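PDB 4Z80: EGF family domain-containing protein from Toxoplasma gondii, which binds a peptide of the rhoptry neck protein RON2L1 as the apical membrane antigen AMA4 and probably helps form the moving junction during host-cell invasion. Local coordinates for residues A[303-308]-A[314-319]; A[125-130]-A[232-237]; A[170-173]-A[177-180]. All coordinates share one frame; numbering follows the deposited sequence.

The contacts join mostly loops, with the start of a strand in contact 1 and the last part of a helix in contact 3. None lies deep in the core: each mixes buried and more exposed residues. Contact 1 holds the most surface and is the only one with direct hydrogen bonds and a disulfide across it. Contact 2 joins loops a hundred residues apart by van der Waals touches of proline and methyl carbons on a tyrosine ring and its hydroxyl. Contact 3 turns helix 165-172 back on the following loop, through a ring face and a water. Along the chain, contact 3 falls between the halves of contact 2, and contact 1 follows both. Contacts 2 and 3 also meet the second chain.

Contact 1: residues A[303-308]-A[314-319]; sequences TCAELT and AFYCVR
The Tyr316 ring meets Thr308 at its edge: Thr308 CA lies in the ring plane, 3.5 Å from Tyr316 OH. Two carbonyl oxygens come in obliquely: Ala305 O toward Tyr316 CD1 and Leu307 O to 3.2 Å from Tyr316 CE1. Arg116 makes a cation-pi contact with the ring and also bonds Leu307 O. Tyr316 CG sits beside its own backbone N (chi1 -82°), which lets the ring run along the other segment although its CB is directed away. The hydroxyl is held by Lys146 O and Thr309 N.

The backbones meet at a single parallel bridge, in which Ala305 bonds the residues on either side of Tyr316. Ala305 N donates to Phe315 O at 2.9 Å, with an N-H...O angle of 169°. Cys317 N donates to Ala305 O, also at 2.9 Å and almost straight. Both donors are tilted from the acceptor's carbonyl plane. Next to this bridge the Cys304 SG - Cys317 SG disulfide (2.0 Å, chi3 84°) locks the two segments covalently. Glu306 CG packs against the disulfide, 3.7 Å from Cys317 SG, while Glu306 OE1 bonds Arg107 N. Water 1 links Thr303 O to Phe315 N. Water 2 accepts from Leu307 N and lies 2.8 Å from Cys317 O.

Both segments fall within the region that matches the Apical membrane antigen 1 family. The contact closes a short disulfide loop leading into strand 318-321. That strand pairs with strand 101-104, whose Phe104 meets the Tyr316 ring and touches Leu307 and Val318.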
loop_
_atom_site.group_PDB
_atom_site.type_symbol
_atom_site.label_atom_id
_atom_site.label_comp_id
_atom_site.label_asym_id
_atom_site.label_seq_id
_atom_site.Cartn_x
_atom_site.Cartn_y
_atom_site.Cartn_z
ATOM N N THR A 303 13.262 -14.025 15.783
ATOM C CA THR A 303 13.859 -14.530 14.554
ATOM C C THR A 303 13.999 -13.479 13.457
ATOM O O THR A 303 14.542 -13.781 12.395
ATOM C CB THR A 303 13.029 -15.681 13.975
ATOM O OG1 THR A 303 11.682 -15.239 13.782
ATOM C CG2 THR A 303 13.042 -16.883 14.909
ATOM N N CYS A 304 13.518 -12.263 13.690
ATOM C CA CYS A 304 13.566 -11.249 12.637
ATOM C C CYS A 304 15.013 -10.801 12.435
ATOM O O CYS A 304 15.798 -10.744 13.382
ATOM C CB CYS A 304 12.649 -10.056 12.947
ATOM S SG CYS A 304 13.150 -8.897 14.263
ATOM N N ALA A 305 15.360 -10.510 11.185
ATOM C CA ALA A 305 16.694 -10.032 10.846
ATOM C C ALA A 305 16.799 -8.530 11.073
ATOM O O ALA A 305 15.996 -7.762 10.550
ATOM C CB ALA A 305 17.028 -10.375 9.396
ATOM N N GLU A 306 17.790 -8.113 11.853
ATOM C CA GLU A 306 17.975 -6.701 12.161
ATOM C C GLU A 306 18.847 -6.002 11.118
ATOM O O GLU A 306 20.079 -6.075 11.174
ATOM C CB GLU A 306 18.595 -6.528 13.547
ATOM C CG GLU A 306 17.717 -7.030 14.690
ATOM C CD GLU A 306 18.313 -6.718 16.057
ATOM O OE1 GLU A 306 17.682 -5.966 16.829
ATOM O OE2 GLU A 306 19.417 -7.225 16.359
ATOM N N LEU A 307 18.165 -5.338 10.178
ATOM C CA LEU A 307 18.737 -4.453 9.146
ATOM C C LEU A 307 19.523 -5.157 8.034
ATOM O O LEU A 307 19.364 -4.802 6.866
ATOM C CB LEU A 307 19.617 -3.377 9.790
ATOM C CG LEU A 307 18.884 -2.378 10.702
ATOM C CD1 LEU A 307 19.864 -1.392 11.328
ATOM C CD2 LEU A 307 17.785 -1.622 9.955
ATOM N N THR A 308 20.362 -6.130 8.374
ATOM C CA THR A 308 21.100 -6.886 7.366
ATOM C C THR A 308 21.180 -8.353 7.737
ATOM O O THR A 308 21.367 -8.707 8.907
ATOM C CB THR A 308 22.534 -6.329 7.165
ATOM O OG1 THR A 308 23.237 -6.307 8.413
ATOM C CG2 THR A 308 22.492 -4.918 6.610
ATOM N N ALA A 314 14.978 -15.800 6.124
ATOM C CA ALA A 314 14.614 -14.890 7.203
ATOM C C ALA A 314 13.797 -13.723 6.664
ATOM O O ALA A 314 13.788 -13.452 5.458
ATOM C CB ALA A 314 15.861 -14.382 7.925
ATOM N N PHE A 315 13.072 -13.075 7.568
ATOM C CA PHE A 315 12.313 -11.875 7.256
ATOM C C PHE A 315 12.821 -10.751 8.145
ATOM O O PHE A 315 13.143 -10.963 9.314
ATOM C CB PHE A 315 10.803 -12.100 7.453
ATOM C CG PHE A 315 9.939 -11.126 6.686
ATOM C CD1 PHE A 315 9.656 -9.870 7.203
ATOM C CD2 PHE A 315 9.418 -11.463 5.439
ATOM C CE1 PHE A 315 8.877 -8.962 6.490
ATOM C CE2 PHE A 315 8.631 -10.552 4.728
ATOM C CZ PHE A 315 8.359 -9.314 5.259
ATOM N N TYR A 316 12.917 -9.555 7.581
ATOM C CA TYR A 316 13.459 -8.413 8.289
ATOM C C TYR A 316 12.541 -7.842 9.363
ATOM O O TYR A 316 11.310 -7.871 9.247
ATOM C CB TYR A 316 13.804 -7.307 7.289
ATOM C CG TYR A 316 15.144 -7.516 6.634
ATOM C CD1 TYR A 316 16.311 -7.266 7.341
ATOM C CD2 TYR A 316 15.254 -7.986 5.329
ATOM C CE1 TYR A 316 17.546 -7.472 6.774
ATOM C CE2 TYR A 316 16.496 -8.182 4.747
ATOM C CZ TYR A 316 17.634 -7.920 5.475
ATOM O OH TYR A 316 18.891 -8.106 4.933
ATOM N N CYS A 317 13.170 -7.333 10.419
ATOM C CA CYS A 317 12.481 -6.552 11.439
ATOM C C CYS A 317 11.938 -5.295 10.784
ATOM O O CYS A 317 12.712 -4.505 10.253
ATOM C CB CYS A 317 13.428 -6.167 12.569
ATOM S SG CYS A 317 14.341 -7.526 13.361
ATOM N N VAL A 318 10.625 -5.108 10.812
ATOM C CA VAL A 318 10.027 -3.908 10.239
ATOM C C VAL A 318 8.883 -3.442 11.118
ATOM O O VAL A 318 8.314 -4.227 11.872
ATOM C CB VAL A 318 9.488 -4.133 8.789
ATOM C CG1 VAL A 318 10.598 -4.554 7.848
ATOM C CG2 VAL A 318 8.355 -5.155 8.763
ATOM N N ARG A 319 8.535 -2.168 11.018
ATOM C CA ARG A 319 7.311 -1.690 11.654
ATOM C C ARG A 319 6.859 -0.419 10.968
ATOM O O ARG A 319 7.674 0.265 10.351
ATOM C CB ARG A 319 7.512 -1.451 13.155
ATOM C CG ARG A 319 8.431 -0.284 13.512
ATOM C CD ARG A 319 8.734 -0.254 15.018
ATOM N NE ARG A 319 9.361 -1.500 15.428
ATOM C CZ ARG A 319 9.599 -1.871 16.682
ATOM N NH1 ARG A 319 9.259 -1.097 17.707
ATOM N NH2 ARG A 319 10.173 -3.046 16.895
HETATM O O HOH W 1 12.891 -14.439 10.172
HETATM O O HOH W 2 15.501 -4.461 9.776
#

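Contact 2: residues A[125-130]-A[232-237]; sequences VMPHST and PPYNPP
Pro127 and Tyr234 meet where two irregular loops draw together without backbone pairing; the nearest CA atoms, those of Thr130 and Pro232, are 7.8 Å apart. Both loops are shaped by cis prolines: the peptide bonds before Pro127, Pro233 and Pro237 are all cis.

The side chains do the touching. The end of the Tyr234 ring reaches the Pro127 ring, and the two groups cross obliquely. Pro127 CG comes within 3.2 Å of Tyr234 OH and 3.8 Å of Tyr234 CZ. Pro127 CB also touches the hydroxyl, and Pro127 CD reaches Tyr234 CE2. Tyr234 CG lies beside its own backbone N (chi1 -52°), which sends the ring across toward the other loop. The hydroxyl hydrogen-bonds to Gly230 O, just before the 232-237 segment, which fixes the end of the ring. Pro232 CA lies 3.6 Å above one face of the Tyr234 ring, offset toward the rim. Thr130 completes the contact with its methyl. Thr130 CG2 is 4.1 Å from Pro232 CG and 4.0 Å from Tyr234 OH, and its side chain crosses Pro232 at about a right angle.

Beside the contact, His128 and Ser129 bond Ser12 and Glu16 of the second chain, the bound RON2L1 peptide. The arrangement is a proline-tyrosine packing between two loops, one of which also helps form the peptide-binding site.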
loop_
_atom_site.group_PDB
_atom_site.type_symbol
_atom_site.label_atom_id
_atom_site.label_comp_id
_atom_site.label_asym_id
_atom_site.label_seq_id
_atom_site.Cartn_x
_atom_site.Cartn_y
_atom_site.Cartn_z
ATOM N N VAL A 125 12.035 -15.697 -6.243
ATOM C CA VAL A 125 11.106 -15.851 -7.359
ATOM C C VAL A 125 11.807 -15.749 -8.718
ATOM O O VAL A 125 11.544 -16.565 -9.598
ATOM C CB VAL A 125 9.989 -14.788 -7.293
ATOM C CG1 VAL A 125 9.089 -14.834 -8.531
ATOM C CG2 VAL A 125 9.153 -14.988 -6.030
ATOM N N MET A 126 12.690 -14.758 -8.876
ATOM C CA MET A 126 13.296 -14.443 -10.175
ATOM C C MET A 126 14.708 -15.015 -10.282
ATOM O O MET A 126 15.531 -14.793 -9.401
ATOM C CB MET A 126 13.349 -12.925 -10.398
ATOM C CG MET A 126 11.995 -12.219 -10.319
ATOM S SD MET A 126 10.815 -12.858 -11.530
ATOM C CE MET A 126 9.420 -11.759 -11.247
ATOM N N PRO A 127 15.010 -15.725 -11.378
ATOM C CA PRO A 127 14.156 -16.016 -12.535
ATOM C C PRO A 127 13.148 -17.115 -12.248
ATOM O O PRO A 127 13.471 -18.094 -11.579
ATOM C CB PRO A 127 15.155 -16.473 -13.595
ATOM C CG PRO A 127 16.226 -17.141 -12.793
ATOM C CD PRO A 127 16.360 -16.286 -11.555
ATOM N N HIS A 128 11.937 -16.956 -12.764
ATOM C CA HIS A 128 10.905 -17.952 -12.555
ATOM C C HIS A 128 11.111 -19.140 -13.481
ATOM O O HIS A 128 10.807 -20.274 -13.126
ATOM C CB HIS A 128 9.527 -17.332 -12.776
ATOM C CG HIS A 128 8.401 -18.280 -12.532
ATOM N ND1 HIS A 128 8.084 -18.746 -11.275
ATOM C CD2 HIS A 128 7.538 -18.875 -13.386
ATOM C CE1 HIS A 128 7.064 -19.580 -11.364
ATOM N NE2 HIS A 128 6.714 -19.676 -12.634
ATOM N N SER A 129 11.631 -18.858 -14.672
ATOM C CA SER A 129 11.944 -19.893 -15.652
ATOM C C SER A 129 13.243 -19.548 -16.355
ATOM O O SER A 129 13.563 -18.375 -16.547
ATOM C CB SER A 129 10.817 -20.042 -16.677
ATOM O OG SER A 129 11.202 -20.910 -17.735
ATOM N N THR A 130 13.995 -20.577 -16.723
ATOM C CA THR A 130 15.174 -20.397 -17.559
ATOM C C THR A 130 15.077 -21.295 -18.783
ATOM O O THR A 130 16.088 -21.669 -19.361
ATOM C CB THR A 130 16.479 -20.704 -16.793
ATOM O OG1 THR A 130 16.433 -22.038 -16.274
ATOM C CG2 THR A 130 16.670 -19.723 -15.651
ATOM N N PRO A 232 20.624 -16.703 -17.201
ATOM C CA PRO A 232 21.786 -16.520 -16.321
ATOM C C PRO A 232 23.079 -16.348 -17.106
ATOM O O PRO A 232 23.134 -16.748 -18.268
ATOM C CB PRO A 232 21.831 -17.819 -15.499
ATOM C CG PRO A 232 20.553 -18.556 -15.809
ATOM C CD PRO A 232 20.083 -18.073 -17.129
ATOM N N PRO A 233 24.119 -15.786 -16.476
ATOM C CA PRO A 233 24.182 -15.313 -15.087
ATOM C C PRO A 233 23.606 -13.914 -14.895
ATOM O O PRO A 233 23.343 -13.210 -15.868
ATOM C CB PRO A 233 25.683 -15.322 -14.793
ATOM C CG PRO A 233 26.298 -15.020 -16.109
ATOM C CD PRO A 233 25.436 -15.698 -17.134
ATOM N N TYR A 234 23.421 -13.527 -13.637
ATOM C CA TYR A 234 22.838 -12.236 -13.297
ATOM C C TYR A 234 23.839 -11.410 -12.510
ATOM O O TYR A 234 24.763 -11.954 -11.904
ATOM C CB TYR A 234 21.539 -12.434 -12.493
ATOM C CG TYR A 234 20.587 -13.377 -13.186
ATOM C CD1 TYR A 234 19.802 -12.940 -14.242
ATOM C CD2 TYR A 234 20.499 -14.710 -12.807
ATOM C CE1 TYR A 234 18.953 -13.795 -14.899
ATOM C CE2 TYR A 234 19.645 -15.573 -13.451
ATOM C CZ TYR A 234 18.879 -15.111 -14.503
ATOM O OH TYR A 234 18.032 -15.973 -15.164
ATOM N N ASN A 235 23.656 -10.096 -12.529
ATOM C CA ASN A 235 24.530 -9.199 -11.788
ATOM C C ASN A 235 23.711 -8.076 -11.182
ATOM O O ASN A 235 23.833 -6.922 -11.570
ATOM C CB ASN A 235 25.636 -8.645 -12.700
ATOM C CG ASN A 235 26.780 -8.008 -11.919
ATOM O OD1 ASN A 235 27.006 -8.322 -10.749
ATOM N ND2 ASN A 235 27.512 -7.111 -12.570
ATOM N N PRO A 236 22.844 -8.425 -10.220
ATOM C CA PRO A 236 22.083 -7.389 -9.527
ATOM C C PRO A 236 23.016 -6.531 -8.674
ATOM O O PRO A 236 24.136 -6.962 -8.386
ATOM C CB PRO A 236 21.091 -8.195 -8.676
ATOM C CG PRO A 236 21.779 -9.495 -8.437
ATOM C CD PRO A 236 22.543 -9.773 -9.702
ATOM N N PRO A 237 22.572 -5.336 -8.268
ATOM C CA PRO A 237 21.251 -4.778 -8.557
ATOM C C PRO A 237 21.168 -4.127 -9.934
ATOM O O PRO A 237 22.176 -3.667 -10.474
ATOM C CB PRO A 237 21.068 -3.743 -7.440
ATOM C CG PRO A 237 22.454 -3.292 -7.134
ATOM C CD PRO A 237 23.354 -4.469 -7.363
#

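Contact 3: residues A[170-173]-A[177-180]; sequences QDMV and EFDS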
loop_
_atom_site.group_PDB
_atom_site.type_symbol
_atom_site.label_atom_id
_atom_site.label_comp_id
_atom_site.label_asym_id
_atom_site.label_seq_id
_atom_site.Cartn_x
_atom_site.Cartn_y
_atom_site.Cartn_z
ATOM N N GLN A 170 -8.401 -16.639 -19.041
ATOM C CA GLN A 170 -8.556 -17.717 -18.061
ATOM C C GLN A 170 -8.312 -17.256 -16.626
ATOM O O GLN A 170 -8.813 -17.876 -15.685
ATOM C CB GLN A 170 -7.596 -18.881 -18.335
ATOM C CG GLN A 170 -7.232 -19.126 -19.782
ATOM C CD GLN A 170 -8.066 -20.201 -20.406
ATOM O OE1 GLN A 170 -9.287 -20.232 -20.244
ATOM N NE2 GLN A 170 -7.410 -21.104 -21.125
ATOM N N ASP A 171 -7.503 -16.211 -16.457
ATOM C CA ASP A 171 -7.190 -15.713 -15.114
ATOM C C ASP A 171 -7.833 -14.367 -14.823
ATOM O O ASP A 171 -8.469 -14.209 -13.791
ATOM C CB ASP A 171 -5.671 -15.605 -14.906
ATOM C CG ASP A 171 -5.031 -16.931 -14.514
ATOM O OD1 ASP A 171 -5.756 -17.899 -14.205
ATOM O OD2 ASP A 171 -3.782 -17.000 -14.494
ATOM N N MET A 172 -7.671 -13.396 -15.711
ATOM C CA MET A 172 -8.160 -12.049 -15.432
ATOM C C MET A 172 -9.675 -11.898 -15.586
ATOM O O MET A 172 -10.353 -11.562 -14.619
ATOM C CB MET A 172 -7.437 -11.047 -16.320
ATOM C CG MET A 172 -5.986 -10.843 -15.919
ATOM S SD MET A 172 -5.101 -9.822 -17.105
ATOM C CE MET A 172 -3.631 -9.389 -16.186
ATOM N N VAL A 173 -10.221 -12.151 -16.775
ATOM C CA VAL A 173 -11.624 -11.799 -17.017
ATOM C C VAL A 173 -12.608 -12.592 -16.161
ATOM O O VAL A 173 -13.697 -12.102 -15.857
ATOM C CB VAL A 173 -12.017 -11.983 -18.507
ATOM C CG1 VAL A 173 -11.215 -11.053 -19.375
ATOM C CG2 VAL A 173 -11.861 -13.415 -18.934
ATOM N N GLU A 177 -12.910 -10.089 -8.999
ATOM C CA GLU A 177 -12.384 -8.783 -8.596
ATOM C C GLU A 177 -11.847 -7.964 -9.771
ATOM O O GLU A 177 -11.533 -6.785 -9.621
ATOM C CB GLU A 177 -11.279 -8.950 -7.546
ATOM C CG GLU A 177 -11.812 -9.395 -6.199
ATOM C CD GLU A 177 -10.893 -9.022 -5.059
ATOM O OE1 GLU A 177 -9.803 -9.622 -4.955
ATOM O OE2 GLU A 177 -11.262 -8.124 -4.273
ATOM N N PHE A 178 -11.727 -8.595 -10.934
ATOM C CA PHE A 178 -11.208 -7.920 -12.113
ATOM C C PHE A 178 -12.345 -7.257 -12.874
ATOM O O PHE A 178 -13.450 -7.789 -12.924
ATOM C CB PHE A 178 -10.482 -8.917 -13.012
ATOM C CG PHE A 178 -9.748 -8.285 -14.169
ATOM C CD1 PHE A 178 -8.448 -7.844 -14.016
ATOM C CD2 PHE A 178 -10.352 -8.158 -15.413
ATOM C CE1 PHE A 178 -7.758 -7.273 -15.067
ATOM C CE2 PHE A 178 -9.670 -7.578 -16.476
ATOM C CZ PHE A 178 -8.372 -7.139 -16.304
ATOM N N ASP A 179 -12.074 -6.088 -13.445
ATOM C CA ASP A 179 -13.031 -5.422 -14.320
ATOM C C ASP A 179 -12.278 -4.828 -15.503
ATOM O O ASP A 179 -11.335 -4.073 -15.316
ATOM C CB ASP A 179 -13.802 -4.338 -13.571
ATOM C CG ASP A 179 -14.815 -3.634 -14.454
ATOM O OD1 ASP A 179 -15.970 -4.106 -14.518
ATOM O OD2 ASP A 179 -14.453 -2.625 -15.095
ATOM N N SER A 180 -12.698 -5.164 -16.719
ATOM C CA SER A 180 -11.938 -4.787 -17.909
ATOM C C SER A 180 -11.953 -3.286 -18.192
ATOM O O SER A 180 -11.069 -2.777 -18.878
ATOM C CB SER A 180 -12.469 -5.542 -19.130
ATOM O OG SER A 180 -13.834 -5.239 -19.362
HETATM O O HOH W 3 -14.063 -9.232 -15.523
#
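Met172 CB sits almost exactly over the centre of the Phe178 ring, a CH-pi contact centred on the ring face. Met172 CB is 3.9 Å from the centroid of the Phe178 ring, 5° off its normal. The methionine chain then runs on extended, and Met172 SD passes the Phe178 ring obliquely, 4.9 Å from its centroid, as a Met-aromatic contact. The two side chains cross at a slant.

Phe178 CG stands anti to its own backbone N (chi1 -172°), which carries the ring across to the helix. There Phe178 CB and CG also press on the backbone: Phe178 CB is 3.1 Å from Met172 O. Val173 CA adds an oblique touch, 4.2 Å from Phe178 CD2.

The polar link is indirect. Water 3 lies between Val173 O (2.9 Å) and Phe178 O and can bridge them, though it has more acceptors nearby than protons to give. It lies at the edge of the ring, in its plane. Tyr168, one turn back in helix 165-172, touches Val173, Phe178 and Ser180. Neighbouring Asp171 bonds Gln10 N of the second chain, the bound RON2L1 peptide.

The arrangement is the last part of a helix, with a wider pi-type turn at 170-172, packed against an aromatic residue of the following loop.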